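Long-range contacts in glutamic acid/alanine-rich protein (Trypanosoma congolense, PDB 2Y44), which is a surface protein of the trypanosome whose mostly helical, elongated ectodomain is consistent with assembly into a coat on the parasite cell: residues Arg13-Ala17 with Lys121-Ala126; Leu18-Ser22 with Ala85-Thr89. All coordinates share one frame; numbering follows the deposited sequence.

Contact 1 of 2, residues Arg13-Ala17 with Lys121-Ala126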
loop_
_atom_site.group_PDB
_atom_site.type_symbol
_atom_site.label_atom_id
_atom_site.label_comp_id
_atom_site.label_asym_id
_atom_site.label_seq_id
_atom_site.Cartn_x
_atom_site.Cartn_y
_atom_site.Cartn_z
ATOM N N ARG A 13 14.991 5.888 -2.261
ATOM C CA ARG A 13 14.602 5.148 -1.012
ATOM C C ARG A 13 13.099 4.903 -0.924
ATOM O O ARG A 13 12.639 3.843 -0.462
ATOM C CB ARG A 13 15.083 5.912 0.235
ATOM C CG ARG A 13 16.620 5.935 0.353
ATOM C CD ARG A 13 17.021 5.528 1.756
ATOM N NE ARG A 13 18.458 5.287 1.917
ATOM C CZ ARG A 13 19.337 6.213 2.295
ATOM N NH1 ARG A 13 18.949 7.477 2.472
ATOM N NH2 ARG A 13 20.594 5.861 2.539
ATOM N N GLN A 14 12.321 5.898 -1.357
ATOM C CA GLN A 14 10.868 5.724 -1.511
ATOM C C GLN A 14 10.510 4.612 -2.493
ATOM O O GLN A 14 9.730 3.723 -2.166
ATOM C CB GLN A 14 10.182 7.057 -1.890
ATOM C CG GLN A 14 10.392 8.172 -0.872
ATOM C CD GLN A 14 9.558 7.995 0.400
ATOM O OE1 GLN A 14 10.071 8.102 1.530
ATOM N NE2 GLN A 14 8.282 7.748 0.226
ATOM N N LEU A 15 11.053 4.675 -3.712
ATOM C CA LEU A 15 10.848 3.632 -4.695
ATOM C C LEU A 15 11.256 2.241 -4.172
ATOM O O LEU A 15 10.538 1.259 -4.339
ATOM C CB LEU A 15 11.607 3.965 -5.981
ATOM C CG LEU A 15 11.123 5.200 -6.753
ATOM C CD1 LEU A 15 12.063 5.498 -7.907
ATOM C CD2 LEU A 15 9.659 5.064 -7.220
ATOM N N ARG A 16 12.437 2.140 -3.571
ATOM C CA ARG A 16 12.869 0.855 -3.023
ATOM C C ARG A 16 11.948 0.283 -1.930
ATOM O O ARG A 16 11.984 -0.929 -1.646
ATOM C CB ARG A 16 14.302 0.978 -2.461
ATOM C CG ARG A 16 15.303 1.339 -3.519
ATOM C CD ARG A 16 16.585 1.777 -2.858
ATOM N NE ARG A 16 17.572 2.291 -3.806
ATOM C CZ ARG A 16 18.648 2.991 -3.423
ATOM N NH1 ARG A 16 18.833 3.305 -2.126
ATOM N NH2 ARG A 16 19.497 3.448 -4.332
ATOM N N ALA A 17 11.088 1.123 -1.364
ATOM C CA ALA A 17 10.240 0.707 -0.258
ATOM C C ALA A 17 8.889 0.183 -0.744
ATOM O O ALA A 17 8.140 -0.350 0.054
ATOM C CB ALA A 17 10.051 1.840 0.761
ATOM N N LYS A 121 26.458 6.478 -0.245
ATOM C CA LYS A 121 25.778 6.149 0.994
ATOM C C LYS A 121 24.266 5.988 0.761
ATOM O O LYS A 121 23.542 5.561 1.645
ATOM C CB LYS A 121 26.101 7.156 2.097
ATOM C CG LYS A 121 25.442 8.502 1.950
ATOM C CD LYS A 121 24.346 8.675 3.003
ATOM C CE LYS A 121 22.970 8.281 2.435
ATOM N NZ LYS A 121 21.860 8.621 3.346
ATOM N N CYS A 122 23.832 6.129 -0.487
ATOM C CA CYS A 122 22.404 5.950 -0.778
ATOM C C CYS A 122 21.960 4.486 -0.955
ATOM O O CYS A 122 21.488 4.094 -1.995
ATOM C CB CYS A 122 21.935 6.823 -1.948
ATOM S SG CYS A 122 20.102 6.872 -1.964
ATOM N N THR A 123 22.080 3.699 0.101
ATOM C CA THR A 123 21.705 2.307 0.045
ATOM C C THR A 123 20.470 2.141 0.911
ATOM O O THR A 123 20.170 2.990 1.740
ATOM C CB THR A 123 22.854 1.396 0.551
ATOM O OG1 THR A 123 23.313 1.861 1.819
ATOM C CG2 THR A 123 24.047 1.441 -0.426
ATOM N N GLY A 124 19.707 1.082 0.670
ATOM C CA GLY A 124 18.568 0.818 1.535
ATOM C C GLY A 124 17.300 1.535 1.125
ATOM O O GLY A 124 17.304 2.444 0.261
ATOM N N ALA A 125 16.220 1.148 1.788
ATOM C CA ALA A 125 14.870 1.621 1.501
ATOM C C ALA A 125 14.381 2.520 2.632
ATOM O O ALA A 125 14.824 2.383 3.798
ATOM C CB ALA A 125 13.915 0.402 1.319
ATOM N N ALA A 126 13.509 3.479 2.290
ATOM C CA ALA A 126 12.807 4.225 3.315
ATOM C C ALA A 126 11.933 3.308 4.186
ATOM O O ALA A 126 11.578 2.217 3.792
ATOM C CB ALA A 126 11.968 5.323 2.699
HETATM O O HOH W 1 19.714 10.322 3.217
#
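Thr-123 O is gripped side-on by the guanidinium of Arg-13. Arg-13 NE reaches Thr-123 O at 2.9 Å from above the carbonyl plane. Arg-13 NH2 reaches the same Thr-123 O at 3.0 Å, in that plane and on a lone pair. The oxygen lies in the guanidinium plane, which restrains rotation of the group.

Arg-16 binds the same loop with an extended side chain. Its NH1 donates to Cys-122 O at 2.8 Å and to Gly-124 O at 3.0 Å. Gly-124 O sits at the edge of the guanidinium. Asp-100 pairs with Arg-16 NH2 and would balance its charge.

Lys-121 NZ lies 3.1 Å from Arg-13 NH2, a close pair of like charges. One water accepts from both Lys-121 NZ and Arg-13 NH1, which probably lessens their repulsion. At the other end, Ala-126 N donates to Arg-13 O at 2.9 Å, and Ala-126 CB packs 4.0 Å from Arg-13 CB.

Two arginines thus hold successive loop carbonyls to residues 13-17. Cys-122 centres an inverse gamma turn. The loop between helix 113-120 and helix 131-144 is fixed to helix 2-16 by these bonds and by the Cys-9 to Cys-122 disulfide.

Contact 2 of 2, residues Leu18-Ser22 with Ala85-Thr89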
loop_
_atom_site.group_PDB
_atom_site.type_symbol
_atom_site.label_atom_id
_atom_site.label_comp_id
_atom_site.label_asym_id
_atom_site.label_seq_id
_atom_site.Cartn_x
_atom_site.Cartn_y
_atom_site.Cartn_z
ATOM N N LEU A 18 8.584 0.322 -2.045
ATOM C CA LEU A 18 7.218 0.041 -2.516
ATOM C C LEU A 18 6.861 -1.450 -2.448
ATOM O O LEU A 18 5.738 -1.786 -2.144
ATOM C CB LEU A 18 6.972 0.547 -3.939
ATOM C CG LEU A 18 7.077 2.049 -4.218
ATOM C CD1 LEU A 18 7.092 2.318 -5.728
ATOM C CD2 LEU A 18 5.976 2.793 -3.505
ATOM N N GLU A 19 7.791 -2.338 -2.806
ATOM C CA GLU A 19 7.488 -3.787 -2.698
ATOM C C GLU A 19 7.109 -4.177 -1.243
ATOM O O GLU A 19 6.088 -4.837 -1.001
ATOM C CB GLU A 19 8.679 -4.631 -3.205
ATOM C CG GLU A 19 8.323 -6.083 -3.441
ATOM C CD GLU A 19 9.342 -6.799 -4.311
ATOM O OE1 GLU A 19 10.467 -6.264 -4.529
ATOM O OE2 GLU A 19 9.017 -7.922 -4.748
ATOM N N THR A 20 7.882 -3.701 -0.283
ATOM C CA THR A 20 7.602 -3.994 1.113
ATOM C C THR A 20 6.279 -3.372 1.538
ATOM O O THR A 20 5.487 -4.016 2.194
ATOM C CB THR A 20 8.739 -3.545 1.998
ATOM O OG1 THR A 20 9.867 -4.384 1.722
ATOM C CG2 THR A 20 8.372 -3.683 3.467
ATOM N N ALA A 21 6.050 -2.123 1.152
ATOM C CA ALA A 21 4.735 -1.495 1.413
ATOM C C ALA A 21 3.550 -2.267 0.811
ATOM O O ALA A 21 2.486 -2.369 1.431
ATOM C CB ALA A 21 4.742 -0.040 0.944
ATOM N N SER A 22 3.702 -2.744 -0.433
ATOM C CA SER A 22 2.665 -3.518 -1.107
ATOM C C SER A 22 2.418 -4.794 -0.344
ATOM O O SER A 22 1.290 -5.177 -0.093
ATOM C CB SER A 22 3.097 -3.864 -2.549
ATOM O OG SER A 22 3.210 -2.674 -3.307
ATOM N N ALA A 85 -1.075 -4.483 -5.718
ATOM C CA ALA A 85 0.296 -4.634 -5.249
ATOM C C ALA A 85 1.205 -5.074 -6.403
ATOM O O ALA A 85 2.320 -4.538 -6.552
ATOM C CB ALA A 85 0.322 -5.660 -4.124
ATOM N N ALA A 86 0.755 -6.067 -7.168
ATOM C CA ALA A 86 1.597 -6.607 -8.270
ATOM C C ALA A 86 1.709 -5.547 -9.396
ATOM O O ALA A 86 2.764 -5.436 -10.042
ATOM C CB ALA A 86 1.051 -7.885 -8.788
ATOM N N ASP A 87 0.642 -4.790 -9.634
ATOM C CA ASP A 87 0.716 -3.709 -10.634
ATOM C C ASP A 87 1.773 -2.684 -10.198
ATOM O O ASP A 87 2.593 -2.202 -10.997
ATOM C CB ASP A 87 -0.623 -2.962 -10.767
ATOM C CG ASP A 87 -1.722 -3.765 -11.471
ATOM O OD1 ASP A 87 -1.468 -4.829 -12.068
ATOM O OD2 ASP A 87 -2.877 -3.293 -11.425
ATOM N N LEU A 88 1.733 -2.298 -8.928
ATOM C CA LEU A 88 2.627 -1.237 -8.476
ATOM C C LEU A 88 4.101 -1.698 -8.462
ATOM O O LEU A 88 5.005 -0.982 -8.907
ATOM C CB LEU A 88 2.218 -0.774 -7.070
ATOM C CG LEU A 88 3.165 0.205 -6.399
ATOM C CD1 LEU A 88 3.248 1.516 -7.219
ATOM C CD2 LEU A 88 2.696 0.519 -4.969
ATOM N N THR A 89 4.318 -2.931 -8.035
ATOM C CA THR A 89 5.668 -3.513 -8.095
ATOM C C THR A 89 6.197 -3.569 -9.538
ATOM O O THR A 89 7.359 -3.187 -9.801
ATOM C CB THR A 89 5.721 -4.899 -7.380
ATOM O OG1 THR A 89 4.870 -5.807 -8.052
ATOM C CG2 THR A 89 5.265 -4.784 -5.931
#
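Chi1 of -65° sets Ser-22 OG beside its own backbone N, and chi1 of 63° on Thr-89 leaves CG2 beside the backbone N of that residue. Ser-22 OG and Thr-89 CG2 then lie 3.9 Å apart. Leu-88 CD2 comes within 3.6 Å of Ser-22 OG.

The hydroxyl of Ser-22 is buried but has a partner in its own helix. Ser-22 OG donates to Leu-18 O at 2.9 Å. Ser-22 N donates to the same oxygen, from the opposite face of the carbonyl plane. Leu-18 O is therefore held by two bonds, and the hydroxyl is satisfied within its own helix although OG also lies against Leu-88 CD2 and Thr-89 CG2. Ser-22 CB meets Ala-85 CB at 3.7 Å. These two small side chains point toward each other, and here the backbones come near, with Ser-22 CA and Ala-85 CA 4.9 Å apart.

At the other end of the contact larger side chains meet. Leu-18 CD1 touches Leu-88 CD1 at 4.2 Å, methyl against methyl. Thr-89 CG2 packs 4.0 Å from Glu-19 CA. The side chains of Glu-19 and Thr-89 cross at about a right angle, and Glu-19 takes part through its aliphatic CG.

No hydrogen bond joins the two segments, so they meet by van der Waals packing. Their axes run antiparallel at 179° and approach to 9.4 Å. Helix 18-53 and helix 57-107 are consecutive in the chain and form a helical hairpin. Helix 149-183 packs against the same contact: its Leu-166 touches Ser-22, Ala-85 and Leu-88, and its Phe-159 also touches Leu-88. The pair is thus part of a three-helix bundle core.

Overall arrangement
The centres of contact 1 and contact 2 are about 14 Å apart. Residues 13-17 run directly into residues 18-22, where helix 2-16 gives way to helix 18-53. Contact 2 lies about 7 Å from the centre of the chain and is buried. Contact 1 lies about 16 Å from that centre and is a surface contact. Contact 2 is apolar helix packing; contact 1 is mostly hydrogen bonding to a loop. Helix 57-107 links them: it supplies residues 85-89, and its Asp-100 and Leu-103 reach Arg-16. A glycerol, probably from the crystallisation liquor, makes a weak hydrogen bond to Gly-124 N in contact 1.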